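AlyGC (Glaciecola chathamensis, PDB 5GKD) breaks down alginate as a polysaccharide lyase of family 6, probably by beta-elimination, and carries a bound calcium ion. Local coordinates at residues D353-F358 against P377-G382; N344-D349 against N369-D374; I495-S500 against V518-A523. All blocks are in the same frame, centred on the assembly; numbering follows the deposited sequence.

Contact 1 of 3, residues D353-F358 against P377-G382; sequences DGITAF and PSINKG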
# COMPACT_ATOMS: atom_id res chain seq x y z
N ASP A 353 40.95 25.67 2.51
CA ASP A 353 41.42 24.29 2.53
C ASP A 353 40.28 23.28 2.71
O ASP A 353 40.55 22.08 2.71
CB ASP A 353 42.48 24.12 3.62
CG ASP A 353 41.95 24.37 5.02
OD1 ASP A 353 40.77 24.73 5.19
OD2 ASP A 353 42.74 24.22 5.97
N GLY A 354 39.04 23.74 2.84
CA GLY A 354 37.89 22.88 3.00
C GLY A 354 37.74 22.24 4.37
O GLY A 354 36.79 21.47 4.56
N ILE A 355 38.60 22.56 5.32
CA ILE A 355 38.62 21.85 6.60
C ILE A 355 37.66 22.51 7.58
O ILE A 355 37.65 23.74 7.73
CB ILE A 355 40.04 21.81 7.17
CG1 ILE A 355 40.93 20.92 6.31
CG2 ILE A 355 40.01 21.34 8.61
CD1 ILE A 355 42.43 21.09 6.60
N THR A 356 36.87 21.68 8.26
CA THR A 356 36.05 22.14 9.38
C THR A 356 36.25 21.18 10.55
O THR A 356 36.12 19.97 10.39
CB THR A 356 34.56 22.19 9.01
OG1 THR A 356 34.37 22.99 7.85
CG2 THR A 356 33.74 22.78 10.16
N ALA A 357 36.56 21.72 11.72
CA ALA A 357 36.62 20.93 12.94
C ALA A 357 35.35 21.17 13.76
O ALA A 357 34.94 22.32 13.95
CB ALA A 357 37.85 21.26 13.78
N PHE A 358 34.74 20.09 14.24
CA PHE A 358 33.49 20.17 14.98
C PHE A 358 33.68 19.90 16.47
O PHE A 358 32.70 19.92 17.23
CB PHE A 358 32.46 19.21 14.37
CG PHE A 358 32.04 19.60 12.97
CD1 PHE A 358 31.01 20.49 12.77
CD2 PHE A 358 32.71 19.10 11.87
CE1 PHE A 358 30.62 20.87 11.49
CE2 PHE A 358 32.33 19.47 10.58
CZ PHE A 358 31.28 20.36 10.39
N PRO A 377 44.37 28.40 5.18
CA PRO A 377 44.48 27.23 6.05
C PRO A 377 43.59 27.38 7.28
O PRO A 377 43.59 28.43 7.92
CB PRO A 377 45.96 27.20 6.44
CG PRO A 377 46.40 28.61 6.30
CD PRO A 377 45.58 29.24 5.22
N SER A 378 42.83 26.34 7.59
CA SER A 378 42.04 26.32 8.81
C SER A 378 42.85 25.88 10.02
O SER A 378 42.39 26.07 11.15
CB SER A 378 40.82 25.39 8.66
OG SER A 378 40.03 25.71 7.52
N ILE A 379 44.03 25.30 9.80
CA ILE A 379 44.88 24.80 10.87
C ILE A 379 46.30 25.30 10.59
O ILE A 379 46.77 25.21 9.46
CB ILE A 379 44.85 23.27 10.95
CG1 ILE A 379 43.44 22.77 11.24
CG2 ILE A 379 45.83 22.75 12.00
CD1 ILE A 379 43.22 21.31 10.88
N ASN A 380 46.98 25.80 11.62
CA ASN A 380 48.31 26.39 11.40
C ASN A 380 49.44 25.37 11.45
O ASN A 380 50.07 25.09 10.42
CB ASN A 380 48.56 27.54 12.39
CG ASN A 380 48.56 28.89 11.69
OD1 ASN A 380 48.37 28.97 10.48
ND2 ASN A 380 48.79 29.95 12.46
N LYS A 381 49.74 24.81 12.63
CA LYS A 381 50.83 23.85 12.73
C LYS A 381 50.52 22.62 11.90
O LYS A 381 49.43 22.06 11.98
CB LYS A 381 51.09 23.41 14.18
CG LYS A 381 51.49 24.46 15.18
CD LYS A 381 52.55 23.95 16.21
CE LYS A 381 52.49 22.45 16.55
NZ LYS A 381 51.33 22.01 17.40
N GLY A 382 51.50 22.18 11.12
CA GLY A 382 51.40 20.96 10.36
C GLY A 382 50.96 21.14 8.93
O GLY A 382 50.86 20.14 8.20
O HOH W 1 45.20 23.94 7.23
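Asp-353 OD1 is gripped by two donors, the hydroxyl of Ser-378 across the contact and the backbone amide of Ile-355 in its own segment. Ser-378 OG donates to Asp-353 OD1 over 2.6 Å and takes the syn lone pair, on the side of the other carboxylate oxygen. Ile-355 N meets the same OD1 at 3.1 Å from above the carboxylate plane, 61° out of it, which closes an Asx turn at the start of strand 355-357. The other oxygen is also well occupied. Ser-378 N reaches Asp-353 OD2 at 2.7 Å in an almost straight bond (179°), likewise from above the plane, and a water donates to OD2 while accepting from Ile-379 N. CG lies between the backbone N and the carbonyl carbon (chi1 63°), and from there OD1 faces Ile-355 N and Ser-378 OG while OD2 faces Ser-378 N; so many donors would probably favour the charged form. Such a carboxylate illustrates how a parallel beta-helix, the fold of this family, fastens a connecting loop: strand 355-357 is one end strand of its parallel row within the chain, and 377-382 runs between strands 364-372 and 383-386. Beside the polar grip, Ile-355 and Ile-379 cross at about a right angle, CG2 of Ile-355 lying 3.9 Å from CD1 of Ile-379. Ile-355 also touches Ile-322, Phe-324 and Phe-383, whereas Ile-379 rests on Phe-366.

Contact 2 of 3, residues N344-D349 against N369-D374; sequences NLIVND and NLLNQD
Asn-344 and Asn-369 lie side by side and point the same way, their amide planes only 11° apart, as rungs of an asparagine ladder. Asn-369 OD1 accepts twice, from Asn-344 N and from Asn-344 ND2, each at 3.0 Å, and the two donors arrive from opposite faces of its carbonyl plane. Both residues set CG anti to the carbonyl carbon (chi1 -61° and -60°), and CG therefore leaves both backbones in the same direction. The remaining amide atoms are held by backbone groups: Asn-344 ND2 also bonds Ile-311 O and its OD1 bonds Asn-314 N, while Asn-369 ND2 bonds Met-341 O and Gly-382 O. Stacks of this kind are a hallmark of parallel beta-helices, where they satisfy buried amides at the turns.

Regular parallel pairing follows. Leu-370 N donates to Asn-344 O and Ile-346 N to Leu-370 O, both at 3.0 Å and nearly straight, but the next bond, Asn-372 N to Ile-346 O, is weak at 3.4 Å. There the side chain of Asn-372 takes over the pairing, its OD1 accepting from Asn-348 N at 2.9 Å and its ND2 donating to Asn-348 O at 3.2 Å. A water donates to Asn-348 O as well.

Apolar contacts line both faces of the pair. Leu-345 CD1 meets Leu-370 CD2 at 4.1 Å between side chains that lie side by side and point the same way; on the other face Ile-346 and Leu-371 cross obliquely, CG2 against CD2.

Strand 339-347 is bonded on its far side to strand 310-317, and strand 364-372 to strand 383-386, whose Phe-383 covers Ile-346 and Asn-369.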
# COMPACT_ATOMS: atom_id res chain seq x y z
N ASN A 344 50.16 14.71 3.38
CA ASN A 344 49.03 14.83 2.47
C ASN A 344 49.16 16.09 1.62
O ASN A 344 49.91 17.02 1.93
CB ASN A 344 47.72 14.82 3.26
CG ASN A 344 47.52 13.51 4.04
OD1 ASN A 344 47.21 12.48 3.45
ND2 ASN A 344 47.75 13.54 5.33
N LEU A 345 48.40 16.12 0.54
CA LEU A 345 48.41 17.22 -0.41
C LEU A 345 46.98 17.66 -0.65
O LEU A 345 46.14 16.86 -1.09
CB LEU A 345 49.09 16.82 -1.72
CG LEU A 345 48.95 17.80 -2.90
CD1 LEU A 345 49.73 19.08 -2.68
CD2 LEU A 345 49.42 17.14 -4.19
N ILE A 346 46.71 18.93 -0.37
CA ILE A 346 45.39 19.52 -0.51
C ILE A 346 45.53 20.71 -1.45
O ILE A 346 46.22 21.68 -1.13
CB ILE A 346 44.82 19.98 0.84
CG1 ILE A 346 44.77 18.82 1.84
CG2 ILE A 346 43.46 20.59 0.65
CD1 ILE A 346 44.35 19.24 3.24
N VAL A 347 44.90 20.62 -2.61
CA VAL A 347 44.87 21.70 -3.58
C VAL A 347 43.41 22.01 -3.84
O VAL A 347 42.66 21.15 -4.30
CB VAL A 347 45.60 21.33 -4.89
CG1 VAL A 347 45.54 22.51 -5.85
CG2 VAL A 347 47.03 20.92 -4.61
N ASN A 348 43.02 23.24 -3.55
CA ASN A 348 41.62 23.64 -3.65
C ASN A 348 41.57 25.03 -4.27
O ASN A 348 42.27 25.93 -3.79
CB ASN A 348 40.97 23.64 -2.26
CG ASN A 348 39.47 23.73 -2.30
OD1 ASN A 348 38.91 24.40 -3.15
ND2 ASN A 348 38.82 23.06 -1.37
N ASP A 349 40.78 25.21 -5.32
CA ASP A 349 40.67 26.51 -5.95
C ASP A 349 39.47 27.32 -5.45
O ASP A 349 39.08 28.30 -6.09
CB ASP A 349 40.62 26.36 -7.48
CG ASP A 349 39.44 25.54 -7.97
OD1 ASP A 349 38.36 25.56 -7.35
OD2 ASP A 349 39.59 24.86 -9.01
N ASN A 369 52.02 18.49 5.91
CA ASN A 369 50.96 18.56 4.91
C ASN A 369 51.12 19.82 4.07
O ASN A 369 51.45 20.88 4.60
CB ASN A 369 49.58 18.52 5.56
CG ASN A 369 49.36 17.26 6.36
OD1 ASN A 369 49.21 16.17 5.81
ND2 ASN A 369 49.37 17.40 7.68
N LEU A 370 50.89 19.70 2.76
CA LEU A 370 51.11 20.79 1.82
C LEU A 370 49.78 21.29 1.27
O LEU A 370 48.94 20.49 0.82
CB LEU A 370 52.02 20.37 0.67
CG LEU A 370 52.43 21.51 -0.27
CD1 LEU A 370 53.29 22.52 0.48
CD2 LEU A 370 53.18 21.01 -1.50
N LEU A 371 49.62 22.60 1.28
CA LEU A 371 48.45 23.33 0.82
C LEU A 371 48.88 24.29 -0.27
O LEU A 371 49.97 24.87 -0.20
CB LEU A 371 47.85 24.15 1.96
CG LEU A 371 46.46 24.02 2.54
CD1 LEU A 371 46.25 25.17 3.52
CD2 LEU A 371 45.41 24.02 1.46
N ASN A 372 48.01 24.51 -1.26
CA ASN A 372 48.29 25.57 -2.22
C ASN A 372 48.07 26.94 -1.58
O ASN A 372 47.27 27.09 -0.66
CB ASN A 372 47.46 25.40 -3.50
CG ASN A 372 45.96 25.53 -3.27
OD1 ASN A 372 45.34 24.72 -2.58
ND2 ASN A 372 45.36 26.54 -3.87
N GLN A 373 48.80 27.94 -2.09
CA GLN A 373 48.96 29.19 -1.36
C GLN A 373 47.68 30.01 -1.31
O GLN A 373 47.50 30.81 -0.39
CB GLN A 373 50.08 30.02 -1.99
CG GLN A 373 49.87 30.28 -3.47
CD GLN A 373 51.00 31.06 -4.10
OE1 GLN A 373 52.06 31.27 -3.49
NE2 GLN A 373 50.79 31.50 -5.34
N ASP A 374 46.78 29.82 -2.27
CA ASP A 374 45.53 30.59 -2.28
C ASP A 374 44.48 30.04 -1.34
O ASP A 374 43.40 30.63 -1.24
CB ASP A 374 44.94 30.63 -3.69
CG ASP A 374 45.83 31.36 -4.66
OD1 ASP A 374 46.53 32.29 -4.23
OD2 ASP A 374 45.81 31.00 -5.86
O HOH W 2 41.93 28.62 -3.41

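Contact 3 of 3, residues I495-S500 against V518-A523; sequences IFPQRS and VDATNA
Phe-496 sets its ring against Asp-519, with CE1 3.4 Å from Asp-519 OD2, and that oxygen lies in the ring plane at its edge. CG of Phe-496, anti to the carbonyl carbon (chi1 -70°), leaves beside the backbone N, and the ring beyond it meets the carboxylate with the two planes 55° apart. Phe-496 CD1 lies 3.3 Å from Asp-519 O, and Asn-522 OD1 nears the same carbon, its amide turned 77° from the ring; both oxygens approach obliquely. The carboxylate is held through its other oxygen: OD1 accepts from Thr-521 OG1 at 2.6 Å on its syn lone pair and from Thr-521 N above the plane, an Asx turn, with Asn-554 ND2 as a further partner. Next to the ring, Pro-497 packs on segment 518-523: CD lies 3.9 Å from Val-518 CG1, and CG touches Ala-520 CB.

The pairing itself is short. Asp-519 N donates to Ile-495 O at 3.2 Å, after which a type I turn, Ala-520 to Ala-523, leads segment 518-523 aside and waters enter. One accepts from Asn-522 N and lies near Pro-497 O and Asp-519 O; another links Gln-498 O to Asn-522 O.

This exemplifies how neighbouring coils stay joined where parallel strands of a beta-helix end. Strand 493-497 lies between 469-473, where Trp-472 stacks on Phe-496, and 517-519, which pairs with 551-555; Leu-531 covers Pro-497 and Val-518.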
# COMPACT_ATOMS: atom_id res chain seq x y z
N ILE A 495 -6.89 19.95 -21.03
CA ILE A 495 -7.10 18.55 -20.68
C ILE A 495 -8.19 18.48 -19.63
O ILE A 495 -8.10 19.13 -18.58
CB ILE A 495 -5.80 17.88 -20.20
CG1 ILE A 495 -4.77 17.87 -21.33
CG2 ILE A 495 -6.08 16.46 -19.72
CD1 ILE A 495 -3.30 17.90 -20.86
N PHE A 496 -9.24 17.70 -19.91
CA PHE A 496 -10.38 17.56 -19.00
C PHE A 496 -10.40 16.15 -18.45
O PHE A 496 -10.89 15.23 -19.13
CB PHE A 496 -11.70 17.85 -19.72
CG PHE A 496 -11.91 19.28 -20.09
CD1 PHE A 496 -12.23 20.23 -19.13
CD2 PHE A 496 -11.82 19.69 -21.40
CE1 PHE A 496 -12.45 21.54 -19.48
CE2 PHE A 496 -12.03 21.00 -21.75
CZ PHE A 496 -12.35 21.92 -20.80
N PRO A 497 -9.93 15.91 -17.23
CA PRO A 497 -10.13 14.60 -16.61
C PRO A 497 -11.60 14.35 -16.30
O PRO A 497 -12.33 15.23 -15.84
CB PRO A 497 -9.30 14.70 -15.32
CG PRO A 497 -9.28 16.17 -15.02
CD PRO A 497 -9.20 16.84 -16.34
N GLN A 498 -12.03 13.12 -16.54
CA GLN A 498 -13.35 12.68 -16.15
C GLN A 498 -13.30 11.52 -15.16
O GLN A 498 -14.37 11.07 -14.73
CB GLN A 498 -14.17 12.27 -17.38
CG GLN A 498 -14.41 13.41 -18.36
CD GLN A 498 -15.05 12.94 -19.66
OE1 GLN A 498 -14.37 12.51 -20.58
NE2 GLN A 498 -16.37 13.03 -19.73
N ARG A 499 -12.11 11.04 -14.80
CA ARG A 499 -11.94 9.97 -13.82
C ARG A 499 -11.29 10.52 -12.55
O ARG A 499 -10.81 11.66 -12.50
CB ARG A 499 -11.08 8.83 -14.39
CG ARG A 499 -11.62 8.19 -15.68
CD ARG A 499 -12.65 7.08 -15.43
NE ARG A 499 -13.96 7.59 -15.04
CZ ARG A 499 -14.88 8.04 -15.90
NH1 ARG A 499 -14.64 8.04 -17.21
NH2 ARG A 499 -16.05 8.50 -15.45
N SER A 500 -11.27 9.68 -11.51
CA SER A 500 -10.68 10.06 -10.23
C SER A 500 -9.20 10.38 -10.36
O SER A 500 -8.66 11.16 -9.57
CB SER A 500 -10.88 8.94 -9.22
OG SER A 500 -12.17 9.00 -8.67
N VAL A 518 -5.01 22.15 -17.38
CA VAL A 518 -5.90 21.12 -16.87
C VAL A 518 -7.02 21.80 -16.11
O VAL A 518 -6.77 22.53 -15.15
CB VAL A 518 -5.19 20.10 -15.97
CG1 VAL A 518 -6.21 19.10 -15.42
CG2 VAL A 518 -4.10 19.36 -16.72
N ASP A 519 -8.25 21.54 -16.54
CA ASP A 519 -9.46 21.95 -15.85
C ASP A 519 -10.15 20.67 -15.39
O ASP A 519 -10.66 19.91 -16.21
CB ASP A 519 -10.35 22.78 -16.78
CG ASP A 519 -11.68 23.16 -16.16
OD1 ASP A 519 -11.90 22.90 -14.96
OD2 ASP A 519 -12.53 23.71 -16.89
N ALA A 520 -10.14 20.44 -14.08
CA ALA A 520 -10.70 19.24 -13.47
C ALA A 520 -12.18 19.37 -13.12
O ALA A 520 -12.68 18.60 -12.30
CB ALA A 520 -9.92 18.86 -12.22
N THR A 521 -12.88 20.34 -13.72
CA THR A 521 -14.30 20.55 -13.46
C THR A 521 -15.13 19.26 -13.60
O THR A 521 -16.07 19.04 -12.83
CB THR A 521 -14.83 21.62 -14.42
OG1 THR A 521 -14.30 22.90 -14.03
CG2 THR A 521 -16.37 21.66 -14.43
N ASN A 522 -14.78 18.40 -14.54
CA ASN A 522 -15.61 17.25 -14.86
C ASN A 522 -15.15 15.96 -14.20
O ASN A 522 -15.65 14.89 -14.56
CB ASN A 522 -15.65 17.07 -16.36
CG ASN A 522 -16.12 18.32 -17.04
OD1 ASN A 522 -15.31 19.15 -17.48
ND2 ASN A 522 -17.42 18.51 -17.08
N ALA A 523 -14.22 16.02 -13.26
CA ALA A 523 -13.84 14.83 -12.50
C ALA A 523 -15.05 14.28 -11.74
O ALA A 523 -15.99 15.02 -11.45
CB ALA A 523 -12.72 15.16 -11.54
O HOH W 3 -12.57 18.02 -16.16
O HOH W 4 -16.89 12.32 -14.33

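Read from the N terminus, the three contacts show how a solenoid is built from short-range closures. Segment 344-349 comes first, then 353-358, and the chain returns at 369-374 to complete contact 2 and at 377-382 to complete contact 1. The two therefore cross, and they also touch: Leu-371 packs against Asp-353 and Pro-377, and Gly-382 O probably bonds Asn-369 N. Together they tie strands 339-347, 355-357 and 364-372 to the loop before 383-386. Contact 3 follows in series, joining strands 493-497 and 517-519 in a separate group of parallel strands, its centre about 59 Å from that of contact 1.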